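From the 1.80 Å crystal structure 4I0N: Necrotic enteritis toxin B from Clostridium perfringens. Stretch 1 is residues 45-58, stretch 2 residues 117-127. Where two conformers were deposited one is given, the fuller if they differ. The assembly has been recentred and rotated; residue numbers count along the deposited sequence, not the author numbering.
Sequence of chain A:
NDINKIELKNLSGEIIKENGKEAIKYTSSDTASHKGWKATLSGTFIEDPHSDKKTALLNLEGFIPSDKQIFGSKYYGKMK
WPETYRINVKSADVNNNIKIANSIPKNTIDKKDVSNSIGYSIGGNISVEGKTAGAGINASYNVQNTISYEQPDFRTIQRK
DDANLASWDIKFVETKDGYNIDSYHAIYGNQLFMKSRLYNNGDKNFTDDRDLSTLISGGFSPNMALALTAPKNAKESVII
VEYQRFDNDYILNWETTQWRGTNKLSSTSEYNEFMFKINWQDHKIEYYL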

ATOM      1  N   PHE A  45      20.678   2.567   7.476  1.00 12.38           N
ATOM      2  CA  PHE A  45      21.375   1.534   8.250  1.00 12.62           C
ATOM      3  C   PHE A  45      22.051   2.202   9.412  1.00 13.50           C
ATOM      4  O   PHE A  45      22.670   3.268   9.237  1.00 12.98           O
ATOM      5  CB  PHE A  45      22.475   0.865   7.400  1.00 12.53           C
ATOM      6  CG  PHE A  45      21.963   0.069   6.214  1.00 13.23           C
ATOM      7  CD1 PHE A  45      21.779  -1.311   6.308  1.00 13.33           C
ATOM      8  CD2 PHE A  45      21.714   0.699   4.989  1.00 13.08           C
ATOM      9  CE1 PHE A  45      21.325  -2.045   5.210  1.00 13.37           C
ATOM     10  CE2 PHE A  45      21.267  -0.041   3.878  1.00 15.20           C
ATOM     11  CZ  PHE A  45      21.078  -1.408   3.995  1.00 12.94           C
ATOM     12  N   ILE A  46      21.977   1.579  10.585  1.00 13.12           N
ATOM     13  CA  ILE A  46      22.659   2.121  11.756  1.00 14.92           C
ATOM     14  C   ILE A  46      23.691   1.109  12.213  1.00 15.14           C
ATOM     15  O   ILE A  46      23.382  -0.075  12.352  1.00 15.51           O
ATOM     16  CB  ILE A  46      21.691   2.437  12.938  1.00 15.22           C
ATOM     17  CG1 ILE A  46      20.582   3.406  12.512  1.00 16.70           C
ATOM     18  CG2 ILE A  46      22.444   3.032  14.118  1.00 16.63           C
ATOM     19  CD1 ILE A  46      19.250   2.736  12.397  1.00 20.50           C
ATOM     20  N   GLU A  47      24.916   1.583  12.400  1.00 15.22           N
ATOM     21  CA  GLU A  47      25.979   0.801  13.013  1.00 15.70           C
ATOM     22  C   GLU A  47      26.163   1.462  14.369  1.00 15.62           C
ATOM     23  O   GLU A  47      26.778   2.539  14.473  1.00 15.82           O
ATOM     24  CB  GLU A  47      27.279   0.863  12.197  1.00 15.24           C
ATOM     25  CG  GLU A  47      27.183   0.250  10.802  1.00 17.75           C
ATOM     26  CD  GLU A  47      27.014  -1.271  10.807  1.00 20.66           C
ATOM     27  OE1 GLU A  47      27.224  -1.922  11.862  1.00 22.10           O
ATOM     28  OE2 GLU A  47      26.704  -1.815   9.731  1.00 22.82           O
ATOM     29  N   ASP A  48      25.600   0.807  15.383  1.00 15.37           N
ATOM     30  CA  ASP A  48      25.486   1.335  16.733  1.00 15.12           C
ATOM     31  C   ASP A  48      26.382   0.523  17.676  1.00 16.03           C
ATOM     32  O   ASP A  48      26.108  -0.654  17.924  1.00 16.73           O
ATOM     33  CB  ASP A  48      24.008   1.252  17.157  1.00 15.25           C
ATOM     34  CG  ASP A  48      23.715   1.945  18.479  1.00 14.72           C
ATOM     35  OD1 ASP A  48      24.648   2.396  19.168  1.00 15.47           O
ATOM     36  OD2 ASP A  48      22.503   2.049  18.829  1.00 17.49           O
ATOM     37  N   PRO A  49      27.458   1.147  18.206  1.00 15.71           N
ATOM     38  CA  PRO A  49      28.354   0.502  19.194  1.00 16.69           C
ATOM     39  C   PRO A  49      27.680   0.232  20.538  1.00 17.83           C
ATOM     40  O   PRO A  49      28.272  -0.430  21.402  1.00 18.84           O
ATOM     41  CB  PRO A  49      29.479   1.537  19.403  1.00 17.12           C
ATOM     42  CG  PRO A  49      29.251   2.633  18.396  1.00 16.97           C
ATOM     43  CD  PRO A  49      27.817   2.550  17.957  1.00 15.33           C
ATOM     44  N   HIS A  50      26.471   0.768  20.711  1.00 17.68           N
ATOM     45  CA  HIS A  50      25.716   0.669  21.967  1.00 18.60           C
ATOM     46  C   HIS A  50      24.555  -0.328  21.884  1.00 18.78           C
ATOM     47  O   HIS A  50      23.801  -0.493  22.834  1.00 19.16           O
ATOM     48  CB  HIS A  50      25.213   2.063  22.349  1.00 18.84           C
ATOM     49  CG  HIS A  50      26.303   3.092  22.362  1.00 20.36           C
ATOM     50  ND1 HIS A  50      27.255   3.150  23.356  1.00 21.25           N
ATOM     51  CD2 HIS A  50      26.633   4.060  21.470  1.00 20.64           C
ATOM     52  CE1 HIS A  50      28.108   4.125  23.095  1.00 21.07           C
ATOM     53  NE2 HIS A  50      27.757   4.689  21.954  1.00 20.35           N
ATOM     54  N   SER A  51      24.438  -0.998  20.745  1.00 18.08           N
ATOM     55  CA  SER A  51      23.439  -2.055  20.570  1.00 19.26           C
ATOM     56  C   SER A  51      24.112  -3.395  20.275  1.00 19.95           C
ATOM     57  O   SER A  51      25.164  -3.432  19.654  1.00 19.78           O
ATOM     58  CB  SER A  51      22.484  -1.686  19.441  1.00 18.16           C
ATOM     59  OG  SER A  51      21.567  -2.743  19.191  1.00 22.05           O
ATOM     60  N   ASP A  52      23.503  -4.506  20.685  1.00 21.87           N
ATOM     61  CA  ASP A  52      24.099  -5.804  20.351  1.00 22.97           C
ATOM     62  C   ASP A  52      23.593  -6.424  19.035  1.00 21.97           C
ATOM     63  O   ASP A  52      24.057  -7.494  18.633  1.00 21.51           O
ATOM     64  CB  ASP A  52      24.054  -6.798  21.531  1.00 25.32           C
ATOM     65  CG  ASP A  52      22.663  -6.972  22.104  1.00 27.36           C
ATOM     66  OD1 ASP A  52      21.695  -6.942  21.331  1.00 29.36           O
ATOM     67  OD2 ASP A  52      22.547  -7.136  23.346  1.00 33.38           O
ATOM     68  N   LYS A  53      22.686  -5.720  18.350  1.00 21.46           N
ATOM     69  CA  LYS A  53      22.276  -6.086  16.994  1.00 21.39           C
ATOM     70  C   LYS A  53      22.498  -4.912  16.022  1.00 20.77           C
ATOM     71  O   LYS A  53      22.960  -3.833  16.438  1.00 20.68           O
ATOM     72  CB  LYS A  53      20.814  -6.553  16.975  1.00 22.10           C
ATOM     73  CG  LYS A  53      20.557  -7.824  17.818  1.00 25.17           C
ATOM     74  CD  LYS A  53      19.126  -8.347  17.685  1.00 30.30           C
ATOM     75  CE  LYS A  53      18.940  -9.220  16.447  1.00 31.74           C
ATOM     76  NZ  LYS A  53      19.656 -10.537  16.491  1.00 34.64           N
ATOM     77  N   LYS A  54      22.190  -5.135  14.739  1.00 18.95           N
ATOM     78  CA  LYS A  54      22.233  -4.085  13.704  1.00 18.40           C
ATOM     79  C   LYS A  54      20.808  -3.809  13.313  1.00 16.95           C
ATOM     80  O   LYS A  54      20.009  -4.731  13.293  1.00 16.24           O
ATOM     81  CB  LYS A  54      22.861  -4.598  12.400  1.00 18.26           C
ATOM     82  CG  LYS A  54      24.299  -4.848  12.399  1.00 21.64           C
ATOM     83  CD  LYS A  54      24.772  -4.872  10.992  1.00 20.58           C
ATOM     84  CE  LYS A  54      24.714  -6.222  10.360  1.00 21.29           C
ATOM     85  NZ  LYS A  54      25.963  -6.355   9.548  1.00 21.33           N
ATOM     86  N   THR A  55      20.516  -2.568  12.929  1.00 16.07           N
ATOM     87  CA  THR A  55      19.166  -2.180  12.529  1.00 15.28           C
ATOM     88  C   THR A  55      19.170  -1.367  11.240  1.00 14.26           C
ATOM     89  O   THR A  55      20.065  -0.563  11.002  1.00 13.84           O
ATOM     90  CB  THR A  55      18.487  -1.337  13.643  1.00 15.83           C
ATOM     91  OG1 THR A  55      18.494  -2.085  14.867  1.00 19.78           O
ATOM     92  CG2 THR A  55      17.037  -0.948  13.253  1.00 14.63           C
ATOM     93  N   ALA A  56      18.173  -1.594  10.395  1.00 13.64           N
ATOM     94  CA  ALA A  56      17.944  -0.704   9.267  1.00 13.51           C
ATOM     95  C   ALA A  56      16.490  -0.250   9.330  1.00 13.23           C
ATOM     96  O   ALA A  56      15.609  -1.071   9.508  1.00 13.97           O
ATOM     97  CB  ALA A  56      18.210  -1.415   7.967  1.00 13.76           C
ATOM     98  N   LEU A  57      16.248   1.044   9.186  1.00 13.27           N
ATOM     99  CA  LEU A  57      14.889   1.555   9.024  1.00 13.55           C
ATOM    100  C   LEU A  57      14.655   1.613   7.514  1.00 13.02           C
ATOM    101  O   LEU A  57      15.477   2.168   6.781  1.00 14.39           O
ATOM    102  CB  LEU A  57      14.758   2.963   9.618  1.00 13.86           C
ATOM    103  CG  LEU A  57      14.901   3.136  11.138  1.00 16.39           C
ATOM    104  CD1 LEU A  57      14.536   4.551  11.525  1.00 17.44           C
ATOM    105  CD2 LEU A  57      14.014   2.166  11.904  1.00 16.11           C
ATOM    106  N   LEU A  58      13.566   1.013   7.048  1.00 12.28           N
ATOM    107  CA  LEU A  58      13.272   0.982   5.624  1.00 12.23           C
ATOM    108  C   LEU A  58      11.999   1.780   5.329  1.00 12.29           C
ATOM    109  O   LEU A  58      11.047   1.761   6.108  1.00 12.66           O
ATOM    110  CB  LEU A  58      13.102  -0.477   5.136  1.00 12.58           C
ATOM    111  CG  LEU A  58      14.301  -1.415   5.339  1.00 13.55           C
ATOM    112  CD1 LEU A  58      14.028  -2.757   4.705  1.00 16.31           C
ATOM    113  CD2 LEU A  58      15.565  -0.815   4.747  1.00 16.12           C
TER
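Stretch 2 117-127: SIGYSIGGNIS

Two β-hairpins that share no backbone-to-backbone hydrogen bonds can still be fitted closely together, provided that each offers bumps where the other has hollows; necrotic enteritis toxin B gives a compact example. Stretch 1 runs out along a strand through Glu47, reverses in a type I turn from Asp48 to Ser51, and returns as a strand that extends through Leu58, with Ile46 N bonded to Thr55 O at 2.9 Å. Stretch 2 has the same plan: a strand beginning before Ser117, a type II turn from Ser121 to Gly124, and a return through Ile126 and Ser127. Its two arms are tied by Gly119 N to Ser127 O at 2.8 Å and Ser127 N to Gly119 O at 3.0 Å.

The strand of residues 53-58 and that of 117-120 run nearly antiparallel, with 158° between their directions (signed crossing angle -158°) and axes 8.7 Å apart at closest approach. That spacing suits layers held apart by side chains, and alternation along the strands supplies them: Thr55 and Leu57 point toward stretch 2 while Lys54, Ala56 and Leu58 point away, and Ile118 and Tyr120 point toward stretch 1. The gap then narrows at the turns, where the CA atoms of Ser51 and Gly123 are only 4.6 Å apart.

The principal bump is Tyr120, which has the largest area covered by the other stretch. Its extended side chain (chi1 t) enters a hollow lined by Ile46, Asp48, Ser51, Thr55 and Leu57. Ile46 CD1 lies over one face of the Tyr120 ring, 4.0 Å from its centroid, while Thr55 OG1 approaches Tyr120 CE1 to 3.6 Å. Leu57 CD1 packs near the base of the side chain, 4.2 Å from Tyr120 CB. At the far end, Tyr120 OH donates a short hydrogen bond to Asp48 OD2 (2.5 Å) and accepts one from a water at 2.8 Å from the same OH; this water also donates to Lys53 O at 3.1 Å, bridging the hydroxyl to the returning arm.

Further along stretch 1, Leu57 is a bump in its turn. Leu57 CD2 meets Ile126 CD1 at 4.0 Å and Ile118 CG1 at 4.4 Å, and Thr55 CG2 adds a contact of 3.9 Å to Ile126 CD1, so that the isoleucine from the returning arm closes the apolar patch.

At the tips, shape and polarity converge on Asp48. Asp48 OD2 also accepts Gly123 N at 2.7 Å, nearly straight at 170°, while Asp48 OD1 takes His50 N at 2.9 Å, so one carboxylate binds its own turn and the turn of stretch 2. Ile122 CG2 rests against His50 CD2 at 3.6 Å. Beyond it Gly123 CA comes within 3.5 Å of His50 O in a CA-H...O contact, and Gly124 CA lies 4.0 Å from Ser51 OG. The backbone angles of both call for glycine in any case, and at Gly124 a β-carbon would also stand 3.0 Å from Ser51 OG, so there the lack of a side chain matters to the fit as well.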

ATOM      1  N   SER A 117       5.309   7.861  12.363  1.00 15.77           N
ATOM      2  CA  SER A 117       6.755   7.776  12.322  0.50 15.92           C
ATOM      3  C   SER A 117       7.239   6.574  13.102  1.00 15.81           C
ATOM      4  O   SER A 117       6.595   6.146  14.076  1.00 15.56           O
ATOM      5  CB  SER A 117       7.395   9.041  12.884  0.50 16.84           C
ATOM      6  OG  SER A 117       8.801   8.966  12.745  0.50 17.96           O
ATOM      7  N   ILE A 118       8.356   6.015  12.644  1.00 14.48           N
ATOM      8  CA  ILE A 118       9.040   4.936  13.352  1.00 14.35           C
ATOM      9  C   ILE A 118      10.428   5.475  13.669  1.00 14.74           C
ATOM     10  O   ILE A 118      11.097   5.997  12.796  1.00 15.16           O
ATOM     11  CB  ILE A 118       9.074   3.606  12.511  1.00 14.42           C
ATOM     12  CG1 ILE A 118       9.809   2.483  13.252  1.00 15.26           C
ATOM     13  CG2 ILE A 118       9.627   3.834  11.091  1.00 13.81           C
ATOM     14  CD1 ILE A 118       9.385   1.097  12.751  1.00 15.86           C
ATOM     15  N   GLY A 119      10.848   5.347  14.916  1.00 15.19           N
ATOM     16  CA  GLY A 119      12.087   5.980  15.358  1.00 16.26           C
ATOM     17  C   GLY A 119      13.065   4.963  15.915  1.00 16.74           C
ATOM     18  O   GLY A 119      12.661   3.909  16.434  1.00 16.22           O
ATOM     19  N   TYR A 120      14.354   5.287  15.789  1.00 17.21           N
ATOM     20  CA  TYR A 120      15.421   4.467  16.347  1.00 17.24           C
ATOM     21  C   TYR A 120      16.141   5.268  17.418  1.00 18.25           C
ATOM     22  O   TYR A 120      16.536   6.406  17.186  1.00 19.01           O
ATOM     23  CB  TYR A 120      16.409   4.026  15.254  1.00 17.19           C
ATOM     24  CG  TYR A 120      17.570   3.233  15.810  1.00 16.67           C
ATOM     25  CD1 TYR A 120      17.491   1.847  15.924  1.00 18.21           C
ATOM     26  CD2 TYR A 120      18.739   3.863  16.238  1.00 16.40           C
ATOM     27  CE1 TYR A 120      18.541   1.106  16.452  1.00 17.22           C
ATOM     28  CE2 TYR A 120      19.797   3.130  16.778  1.00 16.80           C
ATOM     29  CZ  TYR A 120      19.688   1.750  16.876  1.00 17.39           C
ATOM     30  OH  TYR A 120      20.718   1.001  17.390  1.00 18.70           O
ATOM     31  N   SER A 121      16.310   4.665  18.587  1.00 18.33           N
ATOM     32  CA  SER A 121      17.107   5.266  19.651  1.00 19.51           C
ATOM     33  C   SER A 121      18.429   4.540  19.796  1.00 19.85           C
ATOM     34  O   SER A 121      18.471   3.309  19.759  1.00 19.32           O
ATOM     35  CB  SER A 121      16.367   5.192  20.976  1.00 19.71           C
ATOM     36  OG  SER A 121      15.188   5.965  20.915  1.00 22.84           O
ATOM     37  N   ILE A 122      19.503   5.306  19.968  1.00 20.27           N
ATOM     38  CA  ILE A 122      20.831   4.713  20.189  1.00 21.87           C
ATOM     39  C   ILE A 122      20.709   3.750  21.374  1.00 22.56           C
ATOM     40  O   ILE A 122      20.081   4.074  22.387  1.00 23.55           O
ATOM     41  CB  ILE A 122      21.927   5.803  20.378  1.00 22.25           C
ATOM     42  CG1 ILE A 122      22.185   6.494  19.026  1.00 23.38           C
ATOM     43  CG2 ILE A 122      23.235   5.190  20.929  1.00 22.33           C
ATOM     44  CD1 ILE A 122      22.834   7.866  19.106  1.00 24.99           C
ATOM     45  N   GLY A 123      21.242   2.544  21.211  1.00 22.70           N
ATOM     46  CA  GLY A 123      21.035   1.478  22.187  1.00 24.01           C
ATOM     47  C   GLY A 123      20.126   0.398  21.633  1.00 23.73           C
ATOM     48  O   GLY A 123      20.117  -0.732  22.126  1.00 24.35           O
ATOM     49  N   GLY A 124      19.351   0.752  20.612  1.00 23.05           N
ATOM     50  CA  GLY A 124      18.562  -0.222  19.857  1.00 22.60           C
ATOM     51  C   GLY A 124      17.052  -0.162  19.954  1.00 22.45           C
ATOM     52  O   GLY A 124      16.359  -0.893  19.238  1.00 22.05           O
ATOM     53  N   ASN A 125      16.522   0.697  20.824  1.00 22.79           N
ATOM     54  CA  ASN A 125      15.069   0.780  21.003  1.00 23.34           C
ATOM     55  C   ASN A 125      14.359   1.326  19.760  1.00 22.12           C
ATOM     56  O   ASN A 125      14.787   2.323  19.175  1.00 20.89           O
ATOM     57  CB  ASN A 125      14.701   1.599  22.247  1.00 24.51           C
ATOM     58  CG  ASN A 125      15.027   0.879  23.552  1.00 29.15           C
ATOM     59  OD1 ASN A 125      15.231  -0.342  23.583  1.00 32.89           O
ATOM     60  ND2 ASN A 125      15.076   1.638  24.644  1.00 33.87           N
ATOM     61  N   ILE A 126      13.278   0.656  19.369  1.00 21.97           N
ATOM     62  CA  ILE A 126      12.471   1.046  18.205  1.00 21.44           C
ATOM     63  C   ILE A 126      11.088   1.488  18.687  1.00 22.36           C
ATOM     64  O   ILE A 126      10.422   0.770  19.447  1.00 22.50           O
ATOM     65  CB  ILE A 126      12.337  -0.123  17.176  1.00 20.95           C
ATOM     66  CG1 ILE A 126      13.711  -0.510  16.616  1.00 22.05           C
ATOM     67  CG2 ILE A 126      11.355   0.235  16.041  1.00 20.23           C
ATOM     68  CD1 ILE A 126      14.227   0.450  15.563  1.00 24.20           C
ATOM     69  N   SER A 127      10.673   2.674  18.258  1.00 21.98           N
ATOM     70  CA  SER A 127       9.416   3.256  18.713  1.00 23.10           C
ATOM     71  C   SER A 127       8.501   3.613  17.542  1.00 22.26           C
ATOM     72  O   SER A 127       8.979   4.039  16.492  1.00 21.27           O
ATOM     73  CB  SER A 127       9.679   4.498  19.552  1.00 24.09           C
ATOM     74  OG  SER A 127       8.437   5.018  20.013  1.00 28.53           O
TER
HETATM   75  O   HOH W   1      21.362  -1.201  15.857  1.00 14.03           O